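Long-range contacts in muconate lactonizing enzyme (Corynebacterium glutamicum, PDB 3I4K), which is a magnesium-binding member of the enolase superfamily, named for the muconate lactonizing enzymes and built from an N-terminal capping domain and a modified TIM barrel: residues A[18-23]-A[334-339]; A[139-144]-A[165-170]; A[270-275]-A[295-300]. All coordinates share one frame; numbering follows the deposited sequence.

Contact 1 (A[18-23]-A[334-339]); sequences VPLIRP and QLLKDT
Two backbone hydrogen bonds join Leu20 and its neighbours to the chain around Leu336. Lys337 N donates to Pro19 O at 3.0 Å. Ile21 N donates to Leu335 O at 3.1 Å, with an N-H...O angle of 163°. They flank Leu20 and Leu336 and make a single beta bridge, not a sheet. Leu335 O also receives a CA-H...O contact from Leu20 CA at 3.5 Å.

Apolar contacts fill in around the bridge. The side chains of Val18 and Leu336 meet at about a right angle. Val18 CG1, set between the backbone N and the carbonyl carbon (chi1 55°), lies 3.4 Å from Leu336 CD2, tighter than usual for two carbons. Leu20 and Leu335 cross obliquely, CG to CG at 3.9 Å. On the more exposed side, Ile21 CG1 presses on Lys337 CA at 3.4 Å, and its CD1 reaches Gln334 O. Lys337 bends at chi3 (56°), which brings CE to 4.0 Å from Pro19 CB.

The contact ties the N-terminal domain to the C-terminal part of the chain. Leu336 is where the chain leaves helix 332-335, and its side chain also packs on Pro308 of helix 308-320. In the N-terminal sheet, Val18 and Leu20 are hydrogen-bonded through their backbones to Gln34 and Thr32 of strand 30-43, respectively.

Contact 2 (A[139-144]-A[165-170]); sequences DVTWAL and NRSFKL. With ACY (acetic acid), chain I.
Trp142 pairs with Phe168, Ala143 with Lys169 and Leu144 with Leu170 in parallel register, joining the first two strands of the barrel in a beta-alpha-beta unit connected through helix 149-163. Trp142 CG is anti to its backbone N (chi1 178°), and the indole meets the Phe168 ring rim to rim. The planes stand at 79°, with neither ring over the face of the other, and Phe168 CD1 touches Trp142 CB at 3.6 Å. Trp142 NE1 is hydrogen-bonded to Glu155 OE2. Leu144 and Leu170 lie side by side, pointing the same way; Leu144 CD1 is 3.9 Å from Leu170 CD2.

Ahead of the strand pairs, Thr141 OG1 and Ser167 OG share a very short hydrogen bond of 2.5 Å. Ser167 OG reaches it from between its backbone N and carbonyl carbon (chi1 73°), Thr141 OG1 from beside its backbone N. Asn165 ND2 donates to Val140 O at 3.1 Å; Val140 O lies in the amide plane of Asn165, while ND2 sits above the Val140 carbonyl plane. A water that binds Arg166 N also donates to Val140 O.

On the face with Ala143, Lys169 runs out extended. Its amine forms salt bridges with Glu226, a magnesium ligand, and Glu329. Lys169 NZ also donates to OXT of the acetic acid at 2.8 Å.

Contact 3 (A[270-275]-A[295-300]); sequences DVIALK and GGLACH
Asp270 O is gripped twice, by Ala298 N at 3.1 Å and by a water at 2.9 Å. The same water donates to Gly296 O, so it bridges the residue just before one strand and the turn before the other. That turn is a Schellman motif ending helix 282-294, with Gly296 at positive phi as its C-prime residue.

Three more backbone bonds continue the parallel pairing. Ile272 N donates to Ala298 O, His300 N to Ile272 O at 3.0 Å with an angle of 171° at the hydrogen, and Leu274 N to His300 O. Strands 271-274 and 298-301 and the connecting helix 282-294 make a beta-alpha-beta unit of the barrel.

Ile272 and Cys299 lie on the face covered by helix 282-294, where both touch Ala292. Ile272 CD1 meets Leu297 CD1 at 4.2 Å. Leu274 CD2 reaches Cys299 SG at 4.0 Å.

Val271, Ala273, Ala298 and His300 occupy the other face. Val271 CG1 packs against His300 CB at 4.0 Å. The imidazole turns to Tyr326, whose carbonyl O is hydrogen-bonded to His300 ND1.

The chemistry is thus divided. Backbone bonds and apolar contacts join the strands, while the polar end of His300 is engaged outside the pair. Just past strand 271-274, Lys275 NZ is hydrogen-bonded to OD2 of Asp251, a magnesium ligand.

From the N terminus, strand 8-25 supplies the first half of contact 1, which waits for its partner until residues 334-339. The long loop it closes contains both other contacts. Contact 2 closes first, around helix 149-163. Contact 3 follows in series, around helix 282-294, so none of the loops cross. Contacts 2 and 3 belong to the same barrel sheet. Their centres are 17 Å apart, yet Thr141 OG1 and His300 CE1 touch at 3.8 Å. Contact 1, between the domains, meets contact 2 where Gln334 OE1, hydrogen-bonded to Arg159 NH2, packs on Trp142 CZ3. Contacts 1 and 3 lie on opposite sides of the chain's centre.

Contact 1 (A[18-23]-A[334-339])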
loop_
_atom_site.group_PDB
_atom_site.type_symbol
_atom_site.label_atom_id
_atom_site.label_comp_id
_atom_site.label_asym_id
_atom_site.label_seq_id
_atom_site.Cartn_x
_atom_site.Cartn_y
_atom_site.Cartn_z
ATOM N N VAL A 18 23.872 -5.722 22.187
ATOM C CA VAL A 18 23.872 -7.164 22.362
ATOM C C VAL A 18 24.996 -7.775 21.539
ATOM O O VAL A 18 25.140 -7.488 20.356
ATOM C CB VAL A 18 22.519 -7.772 21.928
ATOM C CG1 VAL A 18 22.200 -7.355 20.504
ATOM C CG2 VAL A 18 22.562 -9.284 22.037
ATOM N N PRO A 19 25.820 -8.622 22.166
ATOM C CA PRO A 19 26.939 -9.273 21.482
ATOM C C PRO A 19 26.498 -10.342 20.497
ATOM O O PRO A 19 25.499 -11.027 20.711
ATOM C CB PRO A 19 27.749 -9.867 22.633
ATOM C CG PRO A 19 27.428 -8.955 23.774
ATOM C CD PRO A 19 25.946 -8.785 23.623
ATOM N N LEU A 20 27.250 -10.482 19.415
ATOM C CA LEU A 20 26.949 -11.489 18.410
ATOM C C LEU A 20 27.719 -12.751 18.760
ATOM O O LEU A 20 28.692 -12.701 19.512
ATOM C CB LEU A 20 27.357 -10.993 17.021
ATOM C CG LEU A 20 26.361 -10.110 16.257
ATOM C CD1 LEU A 20 25.718 -9.090 17.188
ATOM C CD2 LEU A 20 27.091 -9.421 15.110
ATOM N N ILE A 21 27.290 -13.884 18.223
ATOM C CA ILE A 21 27.976 -15.127 18.518
ATOM C C ILE A 21 29.367 -15.103 17.900
ATOM O O ILE A 21 30.343 -15.496 18.540
ATOM C CB ILE A 21 27.192 -16.338 17.986
ATOM C CG1 ILE A 21 25.761 -16.294 18.528
ATOM C CG2 ILE A 21 27.876 -17.636 18.420
ATOM C CD1 ILE A 21 24.893 -17.455 18.087
ATOM N N ARG A 22 29.451 -14.628 16.660
ATOM C CA ARG A 22 30.719 -14.535 15.938
ATOM C C ARG A 22 30.878 -13.122 15.390
ATOM O O ARG A 22 29.907 -12.371 15.306
ATOM C CB ARG A 22 30.746 -15.514 14.762
ATOM C CG ARG A 22 30.549 -16.972 15.132
ATOM C CD ARG A 22 30.584 -17.853 13.886
ATOM N NE ARG A 22 30.378 -19.271 14.187
ATOM C CZ ARG A 22 31.255 -20.049 14.820
ATOM N NH1 ARG A 22 32.418 -19.558 15.230
ATOM N NH2 ARG A 22 30.969 -21.326 15.040
ATOM N N PRO A 23 32.110 -12.734 15.025
ATOM C CA PRO A 23 32.342 -11.393 14.479
ATOM C C PRO A 23 31.676 -11.320 13.111
ATOM O O PRO A 23 31.883 -12.197 12.275
ATOM C CB PRO A 23 33.864 -11.321 14.370
ATOM C CG PRO A 23 34.323 -12.232 15.464
ATOM C CD PRO A 23 33.389 -13.405 15.313
ATOM N N GLN A 334 19.055 -15.168 15.312
ATOM C CA GLN A 334 20.040 -16.241 15.358
ATOM C C GLN A 334 21.479 -15.749 15.464
ATOM O O GLN A 334 22.332 -16.428 16.038
ATOM C CB GLN A 334 19.911 -17.134 14.125
ATOM C CG GLN A 334 18.614 -17.914 14.055
ATOM C CD GLN A 334 18.655 -19.004 13.002
ATOM O OE1 GLN A 334 18.850 -18.734 11.811
ATOM N NE2 GLN A 334 18.478 -20.248 13.435
ATOM N N LEU A 335 21.748 -14.571 14.912
ATOM C CA LEU A 335 23.090 -14.000 14.936
ATOM C C LEU A 335 23.446 -13.492 16.328
ATOM O O LEU A 335 24.623 -13.381 16.680
ATOM C CB LEU A 335 23.187 -12.857 13.923
ATOM C CG LEU A 335 24.584 -12.334 13.602
ATOM C CD1 LEU A 335 25.402 -13.445 12.979
ATOM C CD2 LEU A 335 24.487 -11.148 12.655
ATOM N N LEU A 336 22.426 -13.178 17.116
ATOM C CA LEU A 336 22.637 -12.692 18.472
ATOM C C LEU A 336 23.048 -13.854 19.372
ATOM O O LEU A 336 22.526 -14.964 19.251
ATOM C CB LEU A 336 21.353 -12.068 19.012
ATOM C CG LEU A 336 20.710 -10.953 18.194
ATOM C CD1 LEU A 336 19.372 -10.584 18.807
ATOM C CD2 LEU A 336 21.632 -9.749 18.150
ATOM N N LYS A 337 23.984 -13.602 20.276
ATOM C CA LYS A 337 24.439 -14.644 21.186
ATOM C C LYS A 337 23.435 -14.780 22.335
ATOM O O LYS A 337 23.433 -15.770 23.066
ATOM C CB LYS A 337 25.835 -14.298 21.715
ATOM C CG LYS A 337 26.490 -15.390 22.541
ATOM C CD LYS A 337 27.938 -15.049 22.865
ATOM C CE LYS A 337 28.053 -13.702 23.571
ATOM N NZ LYS A 337 27.267 -13.644 24.843
ATOM N N ASP A 338 22.571 -13.779 22.473
ATOM C CA ASP A 338 21.552 -13.776 23.514
ATOM C C ASP A 338 20.361 -12.941 23.043
ATOM O O ASP A 338 20.454 -12.237 22.038
ATOM C CB ASP A 338 22.137 -13.209 24.810
ATOM C CG ASP A 338 21.174 -13.292 25.976
ATOM O OD1 ASP A 338 20.450 -14.301 26.087
ATOM O OD2 ASP A 338 21.149 -12.355 26.797
ATOM N N THR A 339 19.243 -13.021 23.756
ATOM C CA THR A 339 18.059 -12.266 23.371
ATOM C C THR A 339 17.422 -11.505 24.535
ATOM O O THR A 339 18.017 -11.373 25.604
ATOM C CB THR A 339 17.009 -13.202 22.714
ATOM O OG1 THR A 339 15.754 -12.519 22.599
ATOM C CG2 THR A 339 16.828 -14.465 23.529
#

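Contact 2 (A[139-144]-A[165-170])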
loop_
_atom_site.group_PDB
_atom_site.type_symbol
_atom_site.label_atom_id
_atom_site.label_comp_id
_atom_site.label_asym_id
_atom_site.label_seq_id
_atom_site.Cartn_x
_atom_site.Cartn_y
_atom_site.Cartn_z
ATOM N N ASP A 139 10.665 -18.542 3.885
ATOM C CA ASP A 139 11.977 -19.123 3.678
ATOM C C ASP A 139 12.995 -18.126 4.218
ATOM O O ASP A 139 12.743 -16.916 4.250
ATOM C CB ASP A 139 12.218 -19.407 2.202
ATOM C CG ASP A 139 11.358 -20.552 1.694
ATOM O OD1 ASP A 139 11.298 -21.594 2.384
ATOM O OD2 ASP A 139 10.746 -20.422 0.614
ATOM N N VAL A 140 14.135 -18.638 4.661
ATOM C CA VAL A 140 15.169 -17.787 5.218
ATOM C C VAL A 140 16.520 -18.058 4.583
ATOM O O VAL A 140 17.008 -19.194 4.574
ATOM C CB VAL A 140 15.272 -17.978 6.757
ATOM C CG1 VAL A 140 16.357 -17.062 7.339
ATOM C CG2 VAL A 140 13.930 -17.671 7.400
ATOM N N THR A 141 17.100 -17.001 4.029
ATOM C CA THR A 141 18.411 -17.059 3.402
ATOM C C THR A 141 19.392 -16.712 4.516
ATOM O O THR A 141 19.165 -15.758 5.263
ATOM C CB THR A 141 18.552 -15.998 2.271
ATOM O OG1 THR A 141 17.601 -16.265 1.235
ATOM C CG2 THR A 141 19.959 -16.022 1.685
ATOM N N TRP A 142 20.469 -17.482 4.638
ATOM C CA TRP A 142 21.464 -17.216 5.674
ATOM C C TRP A 142 22.611 -16.396 5.091
ATOM O O TRP A 142 23.201 -16.770 4.079
ATOM C CB TRP A 142 21.992 -18.536 6.277
ATOM C CG TRP A 142 23.067 -18.351 7.337
ATOM C CD1 TRP A 142 24.415 -18.539 7.181
ATOM C CD2 TRP A 142 22.882 -17.894 8.689
ATOM N NE1 TRP A 142 25.077 -18.226 8.349
ATOM C CE2 TRP A 142 24.163 -17.827 9.288
ATOM C CE3 TRP A 142 21.760 -17.533 9.450
ATOM C CZ2 TRP A 142 24.355 -17.413 10.616
ATOM C CZ3 TRP A 142 21.951 -17.118 10.781
ATOM C CH2 TRP A 142 23.241 -17.064 11.343
ATOM N N ALA A 143 22.907 -15.268 5.730
ATOM C CA ALA A 143 23.981 -14.392 5.271
ATOM C C ALA A 143 25.250 -14.563 6.108
ATOM O O ALA A 143 25.204 -14.604 7.336
ATOM C CB ALA A 143 23.524 -12.936 5.321
ATOM N N LEU A 144 26.379 -14.677 5.431
ATOM C CA LEU A 144 27.654 -14.802 6.113
ATOM C C LEU A 144 28.383 -13.477 5.970
ATOM O O LEU A 144 28.420 -12.902 4.881
ATOM C CB LEU A 144 28.515 -15.899 5.478
ATOM C CG LEU A 144 28.111 -17.368 5.590
ATOM C CD1 LEU A 144 27.018 -17.683 4.571
ATOM C CD2 LEU A 144 29.335 -18.243 5.343
ATOM N N ASN A 165 18.901 -24.212 5.660
ATOM C CA ASN A 165 18.900 -23.104 4.703
ATOM C C ASN A 165 19.251 -23.605 3.310
ATOM O O ASN A 165 20.252 -24.294 3.121
ATOM C CB ASN A 165 19.894 -22.018 5.113
ATOM C CG ASN A 165 19.689 -21.547 6.536
ATOM O OD1 ASN A 165 20.288 -22.084 7.473
ATOM N ND2 ASN A 165 18.835 -20.546 6.710
ATOM N N ARG A 166 18.418 -23.249 2.337
ATOM C CA ARG A 166 18.622 -23.664 0.958
ATOM C C ARG A 166 19.290 -22.552 0.145
ATOM O O ARG A 166 19.631 -22.742 -1.021
ATOM C CB ARG A 166 17.276 -24.031 0.332
ATOM C CG ARG A 166 16.371 -24.835 1.259
ATOM C CD ARG A 166 15.610 -25.881 0.474
ATOM N NE ARG A 166 16.532 -26.753 -0.254
ATOM C CZ ARG A 166 16.153 -27.737 -1.066
ATOM N NH1 ARG A 166 14.862 -27.984 -1.260
ATOM N NH2 ARG A 166 17.068 -28.484 -1.675
ATOM N N SER A 167 19.467 -21.392 0.768
ATOM C CA SER A 167 20.105 -20.260 0.110
ATOM C C SER A 167 21.028 -19.522 1.079
ATOM O O SER A 167 20.713 -19.361 2.270
ATOM C CB SER A 167 19.048 -19.289 -0.452
ATOM O OG SER A 167 18.403 -18.560 0.582
ATOM N N PHE A 168 22.161 -19.071 0.549
ATOM C CA PHE A 168 23.161 -18.354 1.329
ATOM C C PHE A 168 23.619 -17.064 0.648
ATOM O O PHE A 168 23.826 -17.017 -0.563
ATOM C CB PHE A 168 24.359 -19.273 1.574
ATOM C CG PHE A 168 24.051 -20.426 2.478
ATOM C CD1 PHE A 168 24.077 -20.264 3.864
ATOM C CD2 PHE A 168 23.684 -21.660 1.951
ATOM C CE1 PHE A 168 23.741 -21.316 4.711
ATOM C CE2 PHE A 168 23.346 -22.717 2.787
ATOM C CZ PHE A 168 23.374 -22.545 4.170
ATOM N N LYS A 169 23.773 -16.022 1.454
ATOM C CA LYS A 169 24.212 -14.711 0.985
ATOM C C LYS A 169 25.612 -14.427 1.550
ATOM O O LYS A 169 25.823 -14.475 2.769
ATOM C CB LYS A 169 23.215 -13.656 1.459
ATOM C CG LYS A 169 23.623 -12.213 1.264
ATOM C CD LYS A 169 22.552 -11.322 1.865
ATOM C CE LYS A 169 23.047 -9.926 2.115
ATOM N NZ LYS A 169 21.920 -9.065 2.558
ATOM N N LEU A 170 26.558 -14.138 0.657
ATOM C CA LEU A 170 27.944 -13.855 1.032
ATOM C C LEU A 170 28.306 -12.373 0.915
ATOM O O LEU A 170 28.335 -11.815 -0.188
ATOM C CB LEU A 170 28.893 -14.654 0.140
ATOM C CG LEU A 170 28.713 -16.171 0.125
ATOM C CD1 LEU A 170 29.476 -16.782 -1.032
ATOM C CD2 LEU A 170 29.192 -16.728 1.444
HETATM C C ACY I . 22.405 -5.537 4.356
HETATM O O ACY I . 22.966 -4.619 3.782
HETATM O OXT ACY I . 21.723 -6.446 3.658
HETATM C CH3 ACY I . 22.467 -5.660 5.857
HETATM O O HOH W 1 16.039 -21.594 3.122
#

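Contact 3 (A[270-275]-A[295-300])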
loop_
_atom_site.group_PDB
_atom_site.type_symbol
_atom_site.label_atom_id
_atom_site.label_comp_id
_atom_site.label_asym_id
_atom_site.label_seq_id
_atom_site.Cartn_x
_atom_site.Cartn_y
_atom_site.Cartn_z
ATOM N N ASP A 270 15.856 -6.788 -10.536
ATOM C CA ASP A 270 14.804 -7.794 -10.554
ATOM C C ASP A 270 14.207 -7.927 -9.168
ATOM O O ASP A 270 13.048 -8.304 -9.015
ATOM C CB ASP A 270 15.366 -9.158 -10.959
ATOM C CG ASP A 270 15.808 -9.202 -12.402
ATOM O OD1 ASP A 270 16.327 -10.257 -12.834
ATOM O OD2 ASP A 270 15.645 -8.194 -13.105
ATOM N N VAL A 271 14.997 -7.612 -8.151
ATOM C CA VAL A 271 14.516 -7.755 -6.784
ATOM C C VAL A 271 14.797 -6.544 -5.908
ATOM O O VAL A 271 15.799 -5.854 -6.086
ATOM C CB VAL A 271 15.161 -8.997 -6.127
ATOM C CG1 VAL A 271 14.433 -9.358 -4.818
ATOM C CG2 VAL A 271 15.156 -10.158 -7.110
ATOM N N ILE A 272 13.910 -6.296 -4.951
ATOM C CA ILE A 272 14.082 -5.187 -4.020
ATOM C C ILE A 272 14.170 -5.731 -2.595
ATOM O O ILE A 272 13.306 -6.497 -2.159
ATOM C CB ILE A 272 12.908 -4.194 -4.080
ATOM C CG1 ILE A 272 12.966 -3.400 -5.392
ATOM C CG2 ILE A 272 12.967 -3.237 -2.881
ATOM C CD1 ILE A 272 11.913 -2.333 -5.493
ATOM N N ALA A 273 15.222 -5.338 -1.879
ATOM C CA ALA A 273 15.413 -5.778 -0.495
ATOM C C ALA A 273 14.522 -4.901 0.372
ATOM O O ALA A 273 14.878 -3.775 0.699
ATOM C CB ALA A 273 16.883 -5.618 -0.088
ATOM N N LEU A 274 13.348 -5.419 0.720
ATOM C CA LEU A 274 12.392 -4.678 1.530
ATOM C C LEU A 274 12.612 -4.930 3.017
ATOM O O LEU A 274 12.585 -6.065 3.478
ATOM C CB LEU A 274 10.974 -5.057 1.077
ATOM C CG LEU A 274 9.651 -4.951 1.840
ATOM C CD1 LEU A 274 9.695 -3.966 2.990
ATOM C CD2 LEU A 274 8.583 -4.577 0.816
ATOM N N LYS A 275 12.855 -3.851 3.753
ATOM C CA LYS A 275 13.102 -3.921 5.188
ATOM C C LYS A 275 12.199 -2.897 5.867
ATOM O O LYS A 275 12.251 -1.702 5.549
ATOM C CB LYS A 275 14.563 -3.577 5.491
ATOM C CG LYS A 275 15.582 -4.335 4.663
ATOM C CD LYS A 275 17.009 -3.920 5.038
ATOM C CE LYS A 275 18.043 -4.663 4.193
ATOM N NZ LYS A 275 19.419 -4.149 4.389
ATOM N N GLY A 295 5.450 -3.042 -10.937
ATOM C CA GLY A 295 6.471 -3.037 -11.970
ATOM C C GLY A 295 7.038 -4.428 -12.220
ATOM O O GLY A 295 7.999 -4.586 -12.977
ATOM N N GLY A 296 6.439 -5.435 -11.585
ATOM C CA GLY A 296 6.892 -6.804 -11.748
ATOM C C GLY A 296 8.185 -7.114 -10.998
ATOM O O GLY A 296 8.861 -8.101 -11.294
ATOM N N LEU A 297 8.537 -6.288 -10.018
ATOM C CA LEU A 297 9.774 -6.527 -9.276
ATOM C C LEU A 297 9.502 -7.314 -7.992
ATOM O O LEU A 297 8.653 -6.938 -7.188
ATOM C CB LEU A 297 10.465 -5.201 -8.944
ATOM C CG LEU A 297 10.732 -4.230 -10.106
ATOM C CD1 LEU A 297 11.643 -3.115 -9.605
ATOM C CD2 LEU A 297 11.384 -4.937 -11.281
ATOM N N ALA A 298 10.220 -8.414 -7.812
ATOM C CA ALA A 298 10.046 -9.235 -6.621
ATOM C C ALA A 298 10.546 -8.498 -5.388
ATOM O O ALA A 298 11.427 -7.642 -5.485
ATOM C CB ALA A 298 10.806 -10.537 -6.778
ATOM N N CYS A 299 9.961 -8.814 -4.235
ATOM C CA CYS A 299 10.397 -8.227 -2.973
ATOM C C CYS A 299 10.945 -9.362 -2.095
ATOM O O CYS A 299 10.377 -10.456 -2.037
ATOM C CB CYS A 299 9.247 -7.520 -2.247
ATOM S SG CYS A 299 8.762 -5.909 -2.941
ATOM N N HIS A 300 12.075 -9.097 -1.458
ATOM C CA HIS A 300 12.738 -10.048 -0.568
ATOM C C HIS A 300 12.520 -9.544 0.862
ATOM O O HIS A 300 12.583 -8.338 1.113
ATOM C CB HIS A 300 14.234 -10.077 -0.891
ATOM C CG HIS A 300 15.027 -11.053 -0.070
ATOM N ND1 HIS A 300 14.929 -12.419 -0.231
ATOM C CD2 HIS A 300 15.998 -10.856 0.855
ATOM C CE1 HIS A 300 15.811 -13.019 0.550
ATOM N NE2 HIS A 300 16.474 -12.092 1.219
HETATM O O HOH W 2 11.675 -9.091 -11.416
#